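Local coordinates for NikO protein (Streptomyces tendae, PDB 4FQD) that acts as an enolpyruvyl transferase essential in nikkomycin biosynthesis, probably moving the enolpyruvyl group of phosphoenolpyruvate onto a uridine nucleotide acceptor, at residues 90-95 with 113-118; 119-124 with 164-169; 44-49 with 251-256; 59-64 with 103-108; 194-199 with 219-224. The protein carries 4 engineered substitutions. One frame throughout, in Å; residues are numbered along the deposited sequence.

In the fold
Contacts 1, 2 and 3 form a continuous cluster toward one end of the molecule, about 25 to 27 Å from its centre, whereas contacts 4 and 5 lie about 12 Å from it. Contact 1 is the hub: its centre is about 10 Å from that of contact 2 and about 12 Å from that of contact 3. Leu115 packs on Ala122 of contact 2, and Arg118 reaches Ala47 of contact 3. Contacts 4 and 5 have centres about 17 Å apart and do not touch, yet a sulfate ion lies between them, hydrogen-bonded to Lys197 and about 3 Å from the side chain of His106. The sulfate probably came from the crystallisation liquor, but such ions often mark pockets.

Contact 1 (90-95 with 113-118); sequences SAWDRA and PALVSR
Arg94 and Arg118 mark the nearest approach of the two backbones, with CA atoms 8.1 Å apart, where the loop 90-95 passes the last turn of helix 112-118. That gap is filled by side chains, above all Trp92 and Arg118. Arg118 has its CG anti to the backbone N (chi1 -152°) and runs extended to NE, crossing Trp92 at about a right angle. One face of its guanidinium is covered near the rim by Trp92 CB, which lies 3.7 Å from Arg118 NE. The indole and guanidinium planes are 26° apart, but it is CD of Arg118 that comes near the ring. One turn back, Leu115 contributes one methyl of its branched end, CD2, 3.8 Å from Trp92 NE1 and 4.0 Å from Trp92 CZ2. Phe69 meets the indole edge-to-face, so a large flat residue suits this buried site. The Arg94 chain is bent at chi3, its NH2 2.7 Å from Arg118 O, too poorly angled for a hydrogen bond. Arginine suits position 118 because its aliphatic stem packs on tryptophan while NH1 travels on to hydrogen-bond Ala47 O. The contact thus rests on Trp92 packing against Leu115 and the Arg118 stem, without a hydrogen bond across it.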
# COMPACT_ATOMS: atom_id res chain seq x y z
N SER A 90 14.84 -35.07 25.30
CA SER A 90 15.59 -36.33 25.23
C SER A 90 14.71 -37.53 25.57
O SER A 90 14.70 -38.52 24.84
CB SER A 90 16.79 -36.28 26.18
OG SER A 90 17.65 -35.20 25.87
N ALA A 91 13.98 -37.43 26.67
CA ALA A 91 13.16 -38.55 27.15
C ALA A 91 11.72 -38.47 26.64
O ALA A 91 10.82 -39.06 27.23
CB ALA A 91 13.18 -38.60 28.67
N TRP A 92 11.52 -37.75 25.54
CA TRP A 92 10.21 -37.63 24.92
C TRP A 92 9.76 -39.00 24.40
O TRP A 92 10.34 -39.53 23.45
CB TRP A 92 10.26 -36.62 23.77
CG TRP A 92 8.92 -36.09 23.36
CD1 TRP A 92 7.85 -36.81 22.90
CD2 TRP A 92 8.50 -34.72 23.35
NE1 TRP A 92 6.80 -35.98 22.61
CE2 TRP A 92 7.18 -34.69 22.88
CE3 TRP A 92 9.13 -33.52 23.69
CZ2 TRP A 92 6.46 -33.50 22.74
CZ3 TRP A 92 8.42 -32.34 23.56
CH2 TRP A 92 7.10 -32.34 23.09
N ASP A 93 8.72 -39.56 25.01
CA ASP A 93 8.23 -40.87 24.60
C ASP A 93 7.06 -40.77 23.62
O ASP A 93 6.82 -39.72 23.04
CB ASP A 93 7.86 -41.73 25.82
CG ASP A 93 6.78 -41.10 26.68
OD1 ASP A 93 5.74 -40.66 26.13
OD2 ASP A 93 6.96 -41.05 27.91
N ARG A 94 6.33 -41.87 23.46
CA ARG A 94 5.21 -41.90 22.53
C ARG A 94 3.89 -42.31 23.18
O ARG A 94 3.75 -43.42 23.69
CB ARG A 94 5.53 -42.81 21.34
CG ARG A 94 6.04 -44.18 21.72
CD ARG A 94 6.72 -44.85 20.53
NE ARG A 94 7.94 -44.16 20.15
CZ ARG A 94 8.63 -44.42 19.04
NH1 ARG A 94 8.22 -45.37 18.21
NH2 ARG A 94 9.74 -43.74 18.77
N ALA A 95 2.93 -41.39 23.15
CA ALA A 95 1.60 -41.63 23.71
C ALA A 95 0.64 -40.56 23.20
O ALA A 95 0.98 -39.76 22.34
CB ALA A 95 1.65 -41.62 25.23
N PRO A 113 6.33 -31.53 13.50
CA PRO A 113 7.52 -32.13 12.89
C PRO A 113 8.30 -33.00 13.87
O PRO A 113 8.86 -34.02 13.47
CB PRO A 113 8.36 -30.91 12.50
CG PRO A 113 7.36 -29.84 12.27
CD PRO A 113 6.30 -30.07 13.30
N ALA A 114 8.34 -32.60 15.13
CA ALA A 114 9.03 -33.38 16.16
C ALA A 114 8.30 -34.69 16.44
O ALA A 114 8.93 -35.74 16.58
CB ALA A 114 9.17 -32.57 17.43
N LEU A 115 6.98 -34.61 16.52
CA LEU A 115 6.16 -35.78 16.82
C LEU A 115 6.21 -36.82 15.70
O LEU A 115 6.41 -38.00 15.95
CB LEU A 115 4.70 -35.36 17.06
CG LEU A 115 4.44 -34.44 18.26
CD1 LEU A 115 2.99 -33.96 18.26
CD2 LEU A 115 4.78 -35.14 19.56
N VAL A 116 6.02 -36.36 14.47
CA VAL A 116 5.95 -37.27 13.32
C VAL A 116 7.30 -37.90 13.01
O VAL A 116 7.38 -38.97 12.41
CB VAL A 116 5.38 -36.56 12.07
CG1 VAL A 116 6.46 -35.75 11.37
CG2 VAL A 116 4.78 -37.57 11.11
N SER A 117 8.38 -37.24 13.44
CA SER A 117 9.72 -37.72 13.15
C SER A 117 10.23 -38.64 14.25
O SER A 117 11.12 -39.46 14.03
CB SER A 117 10.68 -36.54 12.97
OG SER A 117 12.01 -36.99 12.79
N ARG A 118 9.66 -38.50 15.44
CA ARG A 118 10.10 -39.27 16.59
C ARG A 118 9.27 -40.53 16.78
O ARG A 118 9.79 -41.57 17.19
CB ARG A 118 10.04 -38.41 17.86
CG ARG A 118 11.04 -38.81 18.92
CD ARG A 118 10.92 -37.93 20.16
NE ARG A 118 12.19 -37.83 20.87
CZ ARG A 118 12.94 -36.74 20.88
NH1 ARG A 118 14.09 -36.73 21.54
NH2 ARG A 118 12.55 -35.65 20.24

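Contact 2 (119-124 with 164-169); sequences NGVARL and DLTAQR
Asp164 OD1 is gripped by Arg123 NH1 at 2.8 Å in a salt bridge that spans two neighbouring strands. The same oxygen lies 3.2 Å from Arg123 CG, because the two side chains run side by side and point the same way. Arg123 is extended from CG to NE, yet its guanidinium returns to the carboxylate with the two planes 56° apart. OD2 of Asp164 has a second, weak and long ion pair with Arg156, which lies in strand 154-157 on the other side of strand 163-166. Beneath the charges, strands 121-124 and 164-166 are antiparallel at 158°. Ala122 and Leu165 form the hydrogen-bonded pair, Ala122 N giving a bond of 3.0 Å to Leu165 O; the return bond, Leu165 N to Ala122 O, is doubtfully short. Gly120 O receives Ala167 N at 2.9 Å, extending the pairing beyond the strands. Glycine suits this position, where the chain leaves helix 112-118 with positive phi (84°) and a CB would press against the preceding carbonyl oxygen. Val121 CG1 meets Thr166 CG2 at 3.7 Å on the face that carries Arg123 and Asp164. On the other face Ala122 CB and Leu165 CB are 4.1 Å apart: the small alanine lies against Leu115, while the longer leucine reaches Leu145 and Met148 of helix 142-149. This is an antiparallel pair at the margin of a three-stranded sheet, the face with Arg123 and Asp164 turned from the helices that cover the Ala122 and Leu165 face.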
# COMPACT_ATOMS: atom_id res chain seq x y z
N ASN A 119 7.98 -40.44 16.48
CA ASN A 119 7.07 -41.55 16.72
C ASN A 119 6.51 -42.15 15.43
O ASN A 119 5.95 -43.24 15.43
CB ASN A 119 5.92 -41.11 17.63
CG ASN A 119 6.41 -40.48 18.92
OD1 ASN A 119 7.52 -40.76 19.37
ND2 ASN A 119 5.58 -39.64 19.52
N GLY A 120 6.65 -41.41 14.33
CA GLY A 120 6.12 -41.86 13.05
C GLY A 120 4.65 -41.50 12.90
O GLY A 120 4.11 -41.52 11.79
N VAL A 121 4.01 -41.19 14.02
CA VAL A 121 2.60 -40.82 14.02
C VAL A 121 2.35 -39.57 14.86
O VAL A 121 3.11 -39.28 15.79
CB VAL A 121 1.71 -41.96 14.55
CG1 VAL A 121 1.54 -43.04 13.49
CG2 VAL A 121 2.30 -42.55 15.82
N ALA A 122 1.29 -38.85 14.53
CA ALA A 122 0.91 -37.65 15.27
C ALA A 122 -0.54 -37.30 14.99
O ALA A 122 -0.99 -37.35 13.84
CB ALA A 122 1.82 -36.48 14.89
N ARG A 123 -1.28 -36.94 16.03
CA ARG A 123 -2.68 -36.57 15.88
C ARG A 123 -2.86 -35.06 16.00
O ARG A 123 -2.39 -34.45 16.96
CB ARG A 123 -3.55 -37.28 16.92
CG ARG A 123 -5.04 -37.10 16.71
CD ARG A 123 -5.85 -37.91 17.70
NE ARG A 123 -7.26 -38.00 17.32
CZ ARG A 123 -7.78 -39.01 16.62
NH1 ARG A 123 -7.01 -40.02 16.24
NH2 ARG A 123 -9.07 -39.01 16.31
N LEU A 124 -3.53 -34.47 15.02
CA LEU A 124 -3.79 -33.04 15.03
C LEU A 124 -5.22 -32.76 15.46
O LEU A 124 -6.14 -32.73 14.64
CB LEU A 124 -3.52 -32.43 13.65
CG LEU A 124 -3.60 -30.91 13.57
CD1 LEU A 124 -2.78 -30.28 14.68
CD2 LEU A 124 -3.13 -30.42 12.21
N ASP A 164 -4.88 -37.38 11.56
CA ASP A 164 -3.85 -38.31 11.97
C ASP A 164 -2.70 -38.31 10.98
O ASP A 164 -2.89 -38.58 9.79
CB ASP A 164 -4.42 -39.73 12.10
CG ASP A 164 -5.37 -39.87 13.27
OD1 ASP A 164 -5.13 -39.23 14.32
OD2 ASP A 164 -6.36 -40.62 13.15
N LEU A 165 -1.50 -37.98 11.46
CA LEU A 165 -0.32 -37.94 10.59
C LEU A 165 0.47 -39.24 10.68
O LEU A 165 0.63 -39.81 11.76
CB LEU A 165 0.57 -36.75 10.95
CG LEU A 165 -0.07 -35.36 11.01
CD1 LEU A 165 1.01 -34.28 11.04
CD2 LEU A 165 -1.02 -35.14 9.86
N THR A 166 0.95 -39.71 9.53
CA THR A 166 1.76 -40.92 9.47
C THR A 166 2.95 -40.74 8.53
O THR A 166 2.83 -40.09 7.49
CB THR A 166 0.94 -42.14 9.01
OG1 THR A 166 0.14 -41.79 7.87
CG2 THR A 166 0.02 -42.63 10.12
N ALA A 167 4.09 -41.31 8.91
CA ALA A 167 5.29 -41.21 8.10
C ALA A 167 6.29 -42.32 8.43
O ALA A 167 6.98 -42.26 9.45
CB ALA A 167 5.94 -39.85 8.28
N GLN A 168 6.36 -43.33 7.58
CA GLN A 168 7.32 -44.41 7.75
C GLN A 168 8.74 -43.91 7.52
O GLN A 168 9.67 -44.29 8.24
CB GLN A 168 7.01 -45.58 6.81
CG GLN A 168 6.19 -46.68 7.44
CD GLN A 168 6.85 -47.24 8.69
OE1 GLN A 168 6.45 -46.93 9.81
NE2 GLN A 168 7.87 -48.07 8.49
N ARG A 169 8.91 -43.07 6.52
CA ARG A 169 10.20 -42.46 6.23
C ARG A 169 10.03 -41.06 5.65
O ARG A 169 9.14 -40.82 4.83
CB ARG A 169 11.01 -43.33 5.27
CG ARG A 169 10.38 -43.51 3.90
CD ARG A 169 11.36 -44.07 2.89
NE ARG A 169 10.80 -44.09 1.55
CZ ARG A 169 11.44 -43.68 0.46
NH1 ARG A 169 12.68 -43.21 0.55
NH2 ARG A 169 10.85 -43.74 -0.72

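Contact 3 (44-49 with 251-256); sequences AATASA and ESLHRP
Leu253 points its CB at Ala47, with the two CB atoms 3.8 Å apart. From there CG stands anti to the carbonyl carbon (chi1 -50°), and CD1 carries on to Thr46, ending 3.2 Å from OG1. That hydroxyl is hydrogen-bonded to Ala43 O, so it can lie beside a methyl without losing a polar partner. The leucine also touches Leu231 of helix 219-231, as does Ala47, which explains a branched apolar residue here. Its own carbonyl is as important: Ser48 N donates to Leu253 O at 2.9 Å in a bond that is nearly straight at 166°. Ala47 CB lies 3.3 Å from the same oxygen, and a small residue fits such close backbone packing. Ala49 follows the same logic further on. Its CB rests 3.5 Å from His254 C and equally near Arg255 C, on the backbone of 251-256. The histidine ring turns elsewhere, giving ND1 to Glu251 O of its own segment, within the ring plane. Ala47 and Leu253 thus seat the ends of two loops on one helix, just before strands 50-54 and 257-260 run parallel as neighbours in a mixed four-stranded sheet, part of the inverse beta/alpha barrel of the EPSP synthase family.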
# COMPACT_ATOMS: atom_id res chain seq x y z
N ALA A 44 13.59 -27.33 19.72
CA ALA A 44 14.08 -28.10 20.86
C ALA A 44 13.36 -29.44 20.98
O ALA A 44 13.93 -30.42 21.44
CB ALA A 44 13.92 -27.30 22.14
N ALA A 45 12.10 -29.47 20.54
CA ALA A 45 11.28 -30.67 20.63
C ALA A 45 11.79 -31.78 19.71
O ALA A 45 11.46 -32.95 19.90
CB ALA A 45 9.83 -30.34 20.32
N THR A 46 12.59 -31.40 18.72
CA THR A 46 13.13 -32.36 17.76
C THR A 46 14.47 -32.91 18.23
O THR A 46 14.95 -33.91 17.71
CB THR A 46 13.34 -31.71 16.38
OG1 THR A 46 14.46 -30.82 16.44
CG2 THR A 46 12.10 -30.94 15.96
N ALA A 47 15.06 -32.25 19.22
CA ALA A 47 16.43 -32.56 19.63
C ALA A 47 16.51 -33.50 20.83
O ALA A 47 15.50 -33.83 21.45
CB ALA A 47 17.19 -31.27 19.92
N SER A 48 17.74 -33.91 21.14
CA SER A 48 18.00 -34.76 22.30
C SER A 48 18.96 -34.04 23.24
O SER A 48 19.76 -34.67 23.93
CB SER A 48 18.62 -36.09 21.86
OG SER A 48 17.84 -36.71 20.85
N ALA A 49 18.86 -32.72 23.26
CA ALA A 49 19.75 -31.89 24.07
C ALA A 49 18.97 -30.81 24.80
O ALA A 49 17.95 -30.33 24.30
CB ALA A 49 20.82 -31.27 23.20
N GLU A 251 18.88 -37.46 15.05
CA GLU A 251 20.05 -37.96 15.76
C GLU A 251 21.23 -37.00 15.66
O GLU A 251 22.22 -37.15 16.39
CB GLU A 251 20.44 -39.35 15.25
CG GLU A 251 20.81 -39.42 13.77
CD GLU A 251 19.62 -39.66 12.87
OE1 GLU A 251 18.47 -39.54 13.36
OE2 GLU A 251 19.82 -39.98 11.68
N SER A 252 21.14 -36.03 14.76
CA SER A 252 22.20 -35.05 14.57
C SER A 252 22.00 -33.83 15.47
O SER A 252 22.88 -32.98 15.58
CB SER A 252 22.28 -34.61 13.11
OG SER A 252 21.07 -34.01 12.69
N LEU A 253 20.84 -33.76 16.10
CA LEU A 253 20.50 -32.64 16.97
C LEU A 253 20.68 -33.02 18.44
O LEU A 253 19.71 -33.32 19.13
CB LEU A 253 19.07 -32.18 16.71
CG LEU A 253 18.73 -31.96 15.23
CD1 LEU A 253 17.25 -31.66 15.05
CD2 LEU A 253 19.58 -30.85 14.64
N HIS A 254 21.92 -33.00 18.91
CA HIS A 254 22.24 -33.47 20.25
C HIS A 254 23.18 -32.53 21.00
O HIS A 254 23.77 -32.91 22.01
CB HIS A 254 22.86 -34.87 20.18
CG HIS A 254 24.11 -34.93 19.37
ND1 HIS A 254 24.14 -35.40 18.07
CD2 HIS A 254 25.39 -34.57 19.66
CE1 HIS A 254 25.37 -35.34 17.60
NE2 HIS A 254 26.15 -34.83 18.54
N ARG A 255 23.32 -31.31 20.50
CA ARG A 255 24.19 -30.33 21.14
C ARG A 255 23.40 -29.33 21.98
O ARG A 255 22.45 -28.71 21.48
CB ARG A 255 25.03 -29.60 20.09
CG ARG A 255 26.11 -30.46 19.46
CD ARG A 255 26.49 -29.94 18.08
NE ARG A 255 26.81 -28.52 18.10
CZ ARG A 255 27.07 -27.80 17.02
NH1 ARG A 255 27.35 -26.51 17.13
NH2 ARG A 255 27.07 -28.37 15.82
N PRO A 256 23.79 -29.16 23.25
CA PRO A 256 23.16 -28.23 24.19
C PRO A 256 23.21 -26.79 23.68
O PRO A 256 24.21 -26.38 23.09
CB PRO A 256 24.01 -28.36 25.45
CG PRO A 256 24.61 -29.72 25.35
CD PRO A 256 24.87 -29.94 23.89

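Contact 4 (59-64 with 103-108); sequences IVETAV and GRIHGS
Ile105 slides past Val64 in the opposite direction, so that their branches mesh rather than collide. Ile105 CD1 lies 3.7 Å from Val64 CG1, and Ile105 CG2 is equally close to Val64 CG2. Val60, one turn earlier, also slides past it in the opposite direction, its CG1 4.1 Å from Ile105 CG2. Two valines spaced by four residues thus offer one stripe of helix 60-71 to a single isoleucine, for which beta-branching is apt: it gives the isoleucine two arms. In fold terms, a helix flank of the inverse beta/alpha barrel receives the loop between helices 99-102 and 112-118. Glu61 crosses Ile105 obliquely. Its chain bends at chi2 (-81°), and the carboxylate comes over the isoleucine with Glu61 OE2 3.3 Å from Ile105 CB and Glu61 OE1 3.4 Å from Ile105 CD1. This is packing, not hydrogen bonding; Lys34 of helix 34-44 also touches the Glu61 side chain. Gly107 suits its place, since a CB would clash with Glu61 OE1. Arg104 bends at chi3 and crosses Val64 obliquely, its guanidinium presenting an edge to the valine, with NE 3.8 Å from Val64 CG2. His106 turns away from the helix toward a sulfate ion.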
# COMPACT_ATOMS: atom_id res chain seq x y z
N ILE A 59 4.24 -15.78 29.75
CA ILE A 59 2.91 -15.71 29.16
C ILE A 59 2.26 -17.09 29.10
O ILE A 59 2.81 -18.07 29.62
CB ILE A 59 2.95 -15.10 27.75
CG1 ILE A 59 3.94 -15.86 26.87
CG2 ILE A 59 3.33 -13.63 27.82
CD1 ILE A 59 4.06 -15.31 25.47
N VAL A 60 1.10 -17.16 28.46
CA VAL A 60 0.34 -18.41 28.35
C VAL A 60 1.12 -19.48 27.60
O VAL A 60 1.16 -20.64 28.02
CB VAL A 60 -1.02 -18.18 27.66
CG1 VAL A 60 -1.77 -19.49 27.51
CG2 VAL A 60 -1.85 -17.17 28.44
N GLU A 61 1.74 -19.09 26.49
CA GLU A 61 2.50 -20.01 25.65
C GLU A 61 3.58 -20.75 26.44
O GLU A 61 3.73 -21.96 26.30
CB GLU A 61 3.14 -19.26 24.48
CG GLU A 61 2.15 -18.66 23.49
CD GLU A 61 1.62 -19.68 22.50
OE1 GLU A 61 2.28 -20.71 22.30
OE2 GLU A 61 0.53 -19.45 21.93
N THR A 62 4.31 -20.02 27.28
CA THR A 62 5.38 -20.60 28.07
C THR A 62 4.87 -21.68 29.01
O THR A 62 5.46 -22.75 29.14
CB THR A 62 6.11 -19.53 28.91
OG1 THR A 62 6.49 -18.43 28.06
CG2 THR A 62 7.35 -20.11 29.57
N ALA A 63 3.75 -21.40 29.67
CA ALA A 63 3.16 -22.33 30.63
C ALA A 63 2.67 -23.60 29.95
O ALA A 63 2.96 -24.70 30.40
CB ALA A 63 2.03 -21.66 31.40
N VAL A 64 1.93 -23.43 28.85
CA VAL A 64 1.35 -24.57 28.14
C VAL A 64 2.43 -25.44 27.50
O VAL A 64 2.39 -26.67 27.63
CB VAL A 64 0.35 -24.12 27.06
CG1 VAL A 64 -0.24 -25.32 26.35
CG2 VAL A 64 -0.75 -23.27 27.69
N GLY A 103 -4.59 -27.75 22.40
CA GLY A 103 -5.41 -26.75 21.74
C GLY A 103 -5.47 -25.42 22.46
O GLY A 103 -6.08 -24.47 21.96
N ARG A 104 -4.83 -25.33 23.62
CA ARG A 104 -4.80 -24.10 24.40
C ARG A 104 -3.99 -23.01 23.70
O ARG A 104 -4.28 -21.82 23.85
CB ARG A 104 -4.24 -24.35 25.80
CG ARG A 104 -5.17 -25.11 26.72
CD ARG A 104 -4.49 -25.48 28.03
NE ARG A 104 -4.23 -24.31 28.86
CZ ARG A 104 -5.04 -23.88 29.82
NH1 ARG A 104 -6.17 -24.53 30.07
NH2 ARG A 104 -4.72 -22.81 30.53
N ILE A 105 -2.98 -23.42 22.94
CA ILE A 105 -2.12 -22.47 22.25
C ILE A 105 -1.97 -22.80 20.77
O ILE A 105 -2.27 -23.91 20.33
CB ILE A 105 -0.71 -22.41 22.88
CG1 ILE A 105 -0.07 -23.80 22.89
CG2 ILE A 105 -0.79 -21.84 24.29
CD1 ILE A 105 1.35 -23.81 23.41
N HIS A 106 -1.51 -21.81 20.00
CA HIS A 106 -1.30 -21.97 18.57
C HIS A 106 0.09 -22.55 18.29
O HIS A 106 0.31 -23.21 17.28
CB HIS A 106 -1.46 -20.62 17.87
CG HIS A 106 -1.14 -20.66 16.40
ND1 HIS A 106 0.07 -20.25 15.89
CD2 HIS A 106 -1.89 -21.05 15.34
CE1 HIS A 106 0.06 -20.40 14.58
NE2 HIS A 106 -1.11 -20.88 14.22
N GLY A 107 1.02 -22.31 19.21
CA GLY A 107 2.40 -22.73 19.04
C GLY A 107 2.61 -24.23 19.06
O GLY A 107 3.67 -24.72 18.67
N SER A 108 1.60 -24.97 19.52
CA SER A 108 1.69 -26.42 19.60
C SER A 108 1.70 -27.05 18.20
O SER A 108 2.11 -28.19 18.03
CB SER A 108 0.54 -26.99 20.42
OG SER A 108 -0.71 -26.68 19.83

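Contact 5 (194-199 with 219-224); sequences GAVKTA and PDVTDM. With SO4 (sulfate ion), chain C.
Lys197 and Val221 mark the nearest approach of two parallel helices, segments 194-199 and 219-224, whose axes run 8° apart at 10.2 Å. Such a parallel pair, its helices linked through strand 209-213, is part of the inverse beta/alpha barrel, which keeps its helices inside and its sheets outside. The ionic interaction comes at the end where both segments begin. Lys197, extended beyond CG, places NZ 2.8 Å from Asp220 OD1 in a salt bridge whose hydrogen bond is weak, the two side chains crossing at about a right angle. The same ammonium donates to sulfate O1 at 3.0 Å, and Ser193 OG binds the ion as well. A lysine suits this buried place because its CG packs on Val221 while NZ meets the carboxylate and the sulfate. Farther along the helices the packing is apolar: Lys197 CG touches Val221 CG2 at 3.8 Å, and Val221 CG1 meets Val196 CG1 at the same distance, the valines crossing at about a right angle. A methyl also rests against a backbone oxygen, Met224 CE lying 3.5 Å from Lys197 O. Helix 34-44 adjoins the pair, with Thr39 touching both Lys197 and Met224. Within segment 194-199, backbone and side chain share one acceptor: Thr198 N, at 3.1 Å, and Thr198 OG1, at 3.0 Å, reach Gly194 O from opposite faces of its carbonyl plane.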
# COMPACT_ATOMS: atom_id res chain seq x y z
N GLY A 194 4.20 -19.71 8.58
CA GLY A 194 4.00 -21.03 9.15
C GLY A 194 4.58 -22.14 8.30
O GLY A 194 5.13 -23.11 8.82
N ALA A 195 4.47 -22.00 6.98
CA ALA A 195 4.99 -23.00 6.05
C ALA A 195 6.51 -23.06 6.10
O ALA A 195 7.10 -24.13 5.98
CB ALA A 195 4.51 -22.71 4.64
N VAL A 196 7.14 -21.90 6.27
CA VAL A 196 8.60 -21.82 6.33
C VAL A 196 9.12 -22.48 7.60
O VAL A 196 10.09 -23.24 7.56
CB VAL A 196 9.08 -20.36 6.27
CG1 VAL A 196 10.60 -20.29 6.45
CG2 VAL A 196 8.67 -19.71 4.96
N LYS A 197 8.47 -22.19 8.72
CA LYS A 197 8.84 -22.78 10.00
C LYS A 197 8.75 -24.30 9.95
O LYS A 197 9.66 -25.01 10.39
CB LYS A 197 7.95 -22.24 11.11
CG LYS A 197 8.04 -20.74 11.31
CD LYS A 197 7.01 -20.25 12.31
CE LYS A 197 7.04 -18.74 12.43
NZ LYS A 197 6.09 -18.24 13.46
N THR A 198 7.64 -24.80 9.40
CA THR A 198 7.41 -26.23 9.30
C THR A 198 8.44 -26.90 8.39
O THR A 198 9.03 -27.92 8.75
CB THR A 198 6.00 -26.53 8.76
OG1 THR A 198 5.02 -25.96 9.65
CG2 THR A 198 5.77 -28.03 8.67
N ALA A 199 8.65 -26.31 7.21
CA ALA A 199 9.59 -26.85 6.24
C ALA A 199 11.01 -26.92 6.79
O ALA A 199 11.74 -27.89 6.54
CB ALA A 199 9.56 -26.04 4.96
N PRO A 219 12.83 -12.40 12.49
CA PRO A 219 13.50 -13.16 13.56
C PRO A 219 12.70 -14.37 14.00
O PRO A 219 13.26 -15.31 14.57
CB PRO A 219 13.59 -12.14 14.70
CG PRO A 219 13.67 -10.84 14.02
CD PRO A 219 12.80 -10.95 12.79
N ASP A 220 11.39 -14.32 13.75
CA ASP A 220 10.48 -15.43 13.95
C ASP A 220 11.09 -16.72 13.40
O ASP A 220 11.11 -17.75 14.07
CB ASP A 220 9.18 -15.13 13.21
CG ASP A 220 7.97 -15.72 13.90
OD1 ASP A 220 8.14 -16.69 14.66
OD2 ASP A 220 6.85 -15.22 13.66
N VAL A 221 11.60 -16.64 12.17
CA VAL A 221 12.22 -17.77 11.50
C VAL A 221 13.74 -17.73 11.65
O VAL A 221 14.38 -18.76 11.87
CB VAL A 221 11.85 -17.78 9.99
CG1 VAL A 221 12.75 -18.73 9.22
CG2 VAL A 221 10.39 -18.14 9.81
N THR A 222 14.30 -16.53 11.56
CA THR A 222 15.75 -16.33 11.64
C THR A 222 16.37 -16.93 12.90
O THR A 222 17.40 -17.60 12.84
CB THR A 222 16.11 -14.83 11.54
OG1 THR A 222 16.07 -14.42 10.17
CG2 THR A 222 17.50 -14.56 12.10
N ASP A 223 15.73 -16.69 14.04
CA ASP A 223 16.25 -17.19 15.31
C ASP A 223 16.16 -18.71 15.43
O ASP A 223 17.00 -19.33 16.08
CB ASP A 223 15.55 -16.51 16.50
CG ASP A 223 15.93 -15.05 16.64
OD1 ASP A 223 16.97 -14.65 16.08
OD2 ASP A 223 15.19 -14.31 17.32
N MET A 224 15.15 -19.30 14.81
CA MET A 224 15.01 -20.75 14.83
C MET A 224 16.14 -21.41 14.04
O MET A 224 16.61 -22.49 14.38
CB MET A 224 13.65 -21.19 14.27
CG MET A 224 13.39 -22.68 14.44
SD MET A 224 11.79 -23.24 13.80
CE MET A 224 12.02 -23.00 12.05
S SO4 C . 2.44 -17.86 12.36
O1 SO4 C . 3.62 -18.52 11.81
O2 SO4 C . 2.23 -18.32 13.73
O3 SO4 C . 2.65 -16.42 12.36
O4 SO4 C . 1.27 -18.19 11.55